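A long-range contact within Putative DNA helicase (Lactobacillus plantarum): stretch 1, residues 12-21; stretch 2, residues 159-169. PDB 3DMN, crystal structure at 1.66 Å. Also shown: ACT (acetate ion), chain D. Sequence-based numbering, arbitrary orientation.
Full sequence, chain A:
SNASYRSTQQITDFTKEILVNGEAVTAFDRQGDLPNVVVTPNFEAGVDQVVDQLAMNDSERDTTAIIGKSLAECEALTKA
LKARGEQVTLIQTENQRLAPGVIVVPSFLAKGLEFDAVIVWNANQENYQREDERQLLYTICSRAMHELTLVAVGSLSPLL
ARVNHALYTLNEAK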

# COMPACT_ATOMS: atom_id res chain seq x y z
N THR A 12 -2.63 -8.12 -10.54
CA THR A 12 -3.24 -7.61 -11.77
C THR A 12 -4.77 -7.69 -11.72
O THR A 12 -5.47 -6.75 -12.06
CB THR A 12 -2.69 -8.42 -12.96
OG1 THR A 12 -1.28 -8.16 -13.07
CG2 THR A 12 -3.42 -8.06 -14.24
N ASP A 13 -5.27 -8.84 -11.29
CA ASP A 13 -6.70 -9.04 -11.23
C ASP A 13 -7.40 -8.18 -10.17
O ASP A 13 -8.48 -7.66 -10.43
CB ASP A 13 -7.01 -10.51 -10.97
CG ASP A 13 -6.87 -11.35 -12.21
OD1 ASP A 13 -6.60 -10.82 -13.33
OD2 ASP A 13 -7.01 -12.60 -12.08
N PHE A 14 -6.82 -8.10 -8.99
CA PHE A 14 -7.34 -7.21 -7.96
C PHE A 14 -7.33 -5.74 -8.45
O PHE A 14 -8.38 -5.03 -8.41
CB PHE A 14 -6.49 -7.36 -6.70
CG PHE A 14 -6.84 -6.35 -5.63
CD1 PHE A 14 -7.83 -6.65 -4.70
CD2 PHE A 14 -6.12 -5.18 -5.51
CE1 PHE A 14 -8.18 -5.72 -3.67
CE2 PHE A 14 -6.44 -4.25 -4.51
CZ PHE A 14 -7.44 -4.52 -3.57
N THR A 15 -6.19 -5.28 -8.98
CA THR A 15 -6.11 -3.89 -9.36
C THR A 15 -7.01 -3.51 -10.53
O THR A 15 -7.56 -2.41 -10.56
CB THR A 15 -4.67 -3.44 -9.62
OG1 THR A 15 -4.12 -4.17 -10.73
CG2 THR A 15 -3.81 -3.65 -8.38
N LYS A 16 -7.17 -4.42 -11.50
CA LYS A 16 -7.97 -4.08 -12.69
C LYS A 16 -9.40 -3.68 -12.27
O LYS A 16 -10.03 -2.86 -12.91
CB LYS A 16 -7.97 -5.22 -13.71
CG LYS A 16 -8.84 -6.40 -13.31
CD LYS A 16 -8.60 -7.60 -14.17
CE LYS A 16 -9.44 -8.75 -13.63
NZ LYS A 16 -9.18 -9.91 -14.63
N GLU A 17 -9.90 -4.27 -11.18
CA GLU A 17 -11.30 -4.09 -10.81
C GLU A 17 -11.50 -2.79 -10.05
O GLU A 17 -12.64 -2.43 -9.72
CB GLU A 17 -11.77 -5.29 -9.98
CG GLU A 17 -11.71 -6.59 -10.80
CD GLU A 17 -12.75 -7.63 -10.38
OE1 GLU A 17 -13.36 -7.53 -9.32
OE2 GLU A 17 -12.87 -8.64 -11.12
N ILE A 18 -10.39 -2.10 -9.75
CA ILE A 18 -10.51 -0.75 -9.11
C ILE A 18 -11.05 0.28 -10.12
O ILE A 18 -11.73 1.26 -9.74
CB ILE A 18 -9.17 -0.28 -8.54
CG1 ILE A 18 -8.72 -1.26 -7.46
CG2 ILE A 18 -9.30 1.15 -7.91
CD1 ILE A 18 -7.31 -1.06 -6.91
N LEU A 19 -10.72 0.07 -11.39
CA LEU A 19 -11.17 0.97 -12.46
C LEU A 19 -12.58 0.61 -12.91
O LEU A 19 -12.95 -0.55 -12.92
CB LEU A 19 -10.24 0.88 -13.67
CG LEU A 19 -8.80 1.27 -13.34
CD1 LEU A 19 -7.90 1.17 -14.57
CD2 LEU A 19 -8.72 2.70 -12.76
N VAL A 20 -13.36 1.62 -13.26
CA VAL A 20 -14.64 1.40 -13.93
C VAL A 20 -14.41 1.87 -15.38
O VAL A 20 -14.34 3.06 -15.66
CB VAL A 20 -15.81 2.11 -13.18
CG1 VAL A 20 -15.89 1.60 -11.77
CG2 VAL A 20 -15.60 3.60 -13.12
N ASN A 21 -14.22 0.92 -16.29
CA ASN A 21 -13.59 1.22 -17.59
C ASN A 21 -14.58 1.55 -18.71
O ASN A 21 -14.51 2.62 -19.32
CB ASN A 21 -12.66 0.07 -18.02
CG ASN A 21 -11.34 0.05 -17.25
OD1 ASN A 21 -10.98 -0.96 -16.63
ND2 ASN A 21 -10.58 1.15 -17.32
C ACT D . -11.65 4.69 -13.77
O ACT D . -12.46 4.40 -12.86
OXT ACT D . -11.54 3.91 -14.74
CH3 ACT D . -10.86 5.92 -13.77
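Stretch 2 (159-169) LLARVNHALYT

How does stretch 2 lie on stretch 1? It runs antiparallel to it: Leu167 lies beside Phe14 (CA to CA 5.5 Å), Val163 beside Glu17 (CA to CA 5.4 Å) and Leu160 beside Ile18 (CA to CA 6.3 Å). Stretch 1 enters as a helix and passes through a type I turn from Lys16 to Leu19. Stretch 2 begins in a 3-10 segment, makes a type I turn from Leu160 to Val163, is extended at Val163 and Asn164, and forms a second 3-10 segment at 165-167.

What surrounds Phe14? Its CB is directed sideways, but chi1 near t (173°) brings the ring nearer to stretch 2. There Phe14 CD1 lies 3.9 Å from Val163 CG1, and Phe14 CZ 4.2 Å from Leu160 CD2. The ring edge is directed at the face of Tyr168 in an offset edge-to-face pair, planes at 76°, with Phe14 CE1 3.6 Å from Tyr168 CD2. Ile18 CG1 extends the apolar contact, 3.8 Å from Leu160 CD2, although the CB of Ile18 points away.

Why does Glu17 stretch out? Its CB points toward stretch 2, and the m, t conformation carries the carboxylate to the backbone of Asn164, whose N donates a nearly straight hydrogen bond to Glu17 OE1 (2.9 Å, 170°). Leu167, also m, t, packs over one face of the Glu17 carboxylate, its CD1 3.5 Å from Glu17 CD and likewise 3.5 Å from Asp13 O.

What does Arg162 reach? With chi1 p, chi2 t and a bend at chi3 (m, -46°), Arg162 brings its NH1 to Glu17 O in a 2.7 Å hydrogen bond. This acceptor lies at the guanidinium edge, where N-H groups point, whereas Leu19 O lies over one face, 3.6 Å from Arg162 NH1. Val20 CG1 approaches Arg162 NE at 3.5 Å.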

# COMPACT_ATOMS: atom_id res chain seq x y z
N LEU A 159 -14.43 2.63 -2.92
CA LEU A 159 -14.02 2.35 -4.30
C LEU A 159 -13.68 0.85 -4.45
O LEU A 159 -13.60 0.35 -5.57
CB LEU A 159 -12.84 3.24 -4.72
CG LEU A 159 -13.11 4.74 -4.52
CD1 LEU A 159 -11.87 5.51 -4.99
CD2 LEU A 159 -14.39 5.17 -5.31
N LEU A 160 -13.37 0.21 -3.32
CA LEU A 160 -12.99 -1.21 -3.35
C LEU A 160 -14.19 -2.13 -3.22
O LEU A 160 -14.04 -3.35 -3.38
CB LEU A 160 -11.91 -1.53 -2.30
CG LEU A 160 -10.58 -0.76 -2.53
CD1 LEU A 160 -9.64 -1.01 -1.35
CD2 LEU A 160 -9.93 -1.18 -3.85
N ALA A 161 -15.39 -1.56 -3.01
CA ALA A 161 -16.58 -2.40 -2.80
C ALA A 161 -16.85 -3.28 -4.03
O ALA A 161 -17.31 -4.40 -3.91
CB ALA A 161 -17.81 -1.54 -2.46
N ARG A 162 -16.58 -2.74 -5.21
CA ARG A 162 -16.89 -3.45 -6.46
C ARG A 162 -15.97 -4.62 -6.70
O ARG A 162 -16.29 -5.48 -7.51
CB ARG A 162 -16.85 -2.51 -7.67
CG ARG A 162 -15.45 -1.98 -8.09
CD ARG A 162 -15.56 -1.04 -9.30
NE ARG A 162 -16.44 -1.60 -10.35
CZ ARG A 162 -16.06 -2.56 -11.19
NH1 ARG A 162 -14.84 -3.08 -11.12
NH2 ARG A 162 -16.90 -3.03 -12.11
N VAL A 163 -14.83 -4.67 -6.02
CA VAL A 163 -13.86 -5.76 -6.30
C VAL A 163 -14.42 -7.09 -5.82
O VAL A 163 -14.94 -7.20 -4.73
CB VAL A 163 -12.51 -5.47 -5.63
CG1 VAL A 163 -11.52 -6.59 -5.93
CG2 VAL A 163 -11.94 -4.14 -6.14
N ASN A 164 -14.26 -8.12 -6.65
CA ASN A 164 -14.68 -9.46 -6.31
C ASN A 164 -13.97 -9.89 -5.02
O ASN A 164 -12.72 -9.88 -4.95
CB ASN A 164 -14.31 -10.34 -7.52
CG ASN A 164 -14.77 -11.77 -7.40
OD1 ASN A 164 -14.98 -12.30 -6.30
ND2 ASN A 164 -14.86 -12.44 -8.55
N HIS A 165 -14.75 -10.32 -4.02
CA HIS A 165 -14.14 -10.69 -2.74
C HIS A 165 -13.16 -11.86 -2.84
O HIS A 165 -12.28 -12.00 -1.98
CB HIS A 165 -15.18 -11.02 -1.68
CG HIS A 165 -15.93 -9.82 -1.19
ND1 HIS A 165 -16.71 -9.84 -0.05
CD2 HIS A 165 -16.03 -8.57 -1.69
CE1 HIS A 165 -17.25 -8.65 0.13
NE2 HIS A 165 -16.87 -7.86 -0.86
N ALA A 166 -13.28 -12.67 -3.88
CA ALA A 166 -12.34 -13.78 -4.09
C ALA A 166 -10.89 -13.31 -4.36
O ALA A 166 -9.93 -14.08 -4.21
CB ALA A 166 -12.81 -14.65 -5.26
N LEU A 167 -10.76 -12.08 -4.84
CA LEU A 167 -9.45 -11.56 -5.33
C LEU A 167 -8.54 -11.03 -4.24
O LEU A 167 -7.42 -10.59 -4.51
CB LEU A 167 -9.67 -10.48 -6.39
CG LEU A 167 -10.35 -10.99 -7.67
CD1 LEU A 167 -10.62 -9.83 -8.62
CD2 LEU A 167 -9.49 -12.01 -8.39
N TYR A 168 -9.03 -10.98 -3.01
CA TYR A 168 -8.18 -10.54 -1.91
C TYR A 168 -8.61 -11.16 -0.62
O TYR A 168 -9.73 -11.69 -0.53
CB TYR A 168 -8.22 -8.99 -1.80
CG TYR A 168 -9.58 -8.41 -1.47
CD1 TYR A 168 -9.87 -8.03 -0.15
CD2 TYR A 168 -10.54 -8.17 -2.47
CE1 TYR A 168 -11.12 -7.45 0.17
CE2 TYR A 168 -11.79 -7.60 -2.15
CZ TYR A 168 -12.05 -7.23 -0.83
OH TYR A 168 -13.24 -6.63 -0.44
N THR A 169 -7.73 -11.08 0.40
CA THR A 169 -8.13 -11.49 1.75
C THR A 169 -8.46 -10.26 2.59
O THR A 169 -7.91 -9.17 2.37
CB THR A 169 -7.06 -12.34 2.45
OG1 THR A 169 -5.91 -11.53 2.72
CG2 THR A 169 -6.69 -13.57 1.57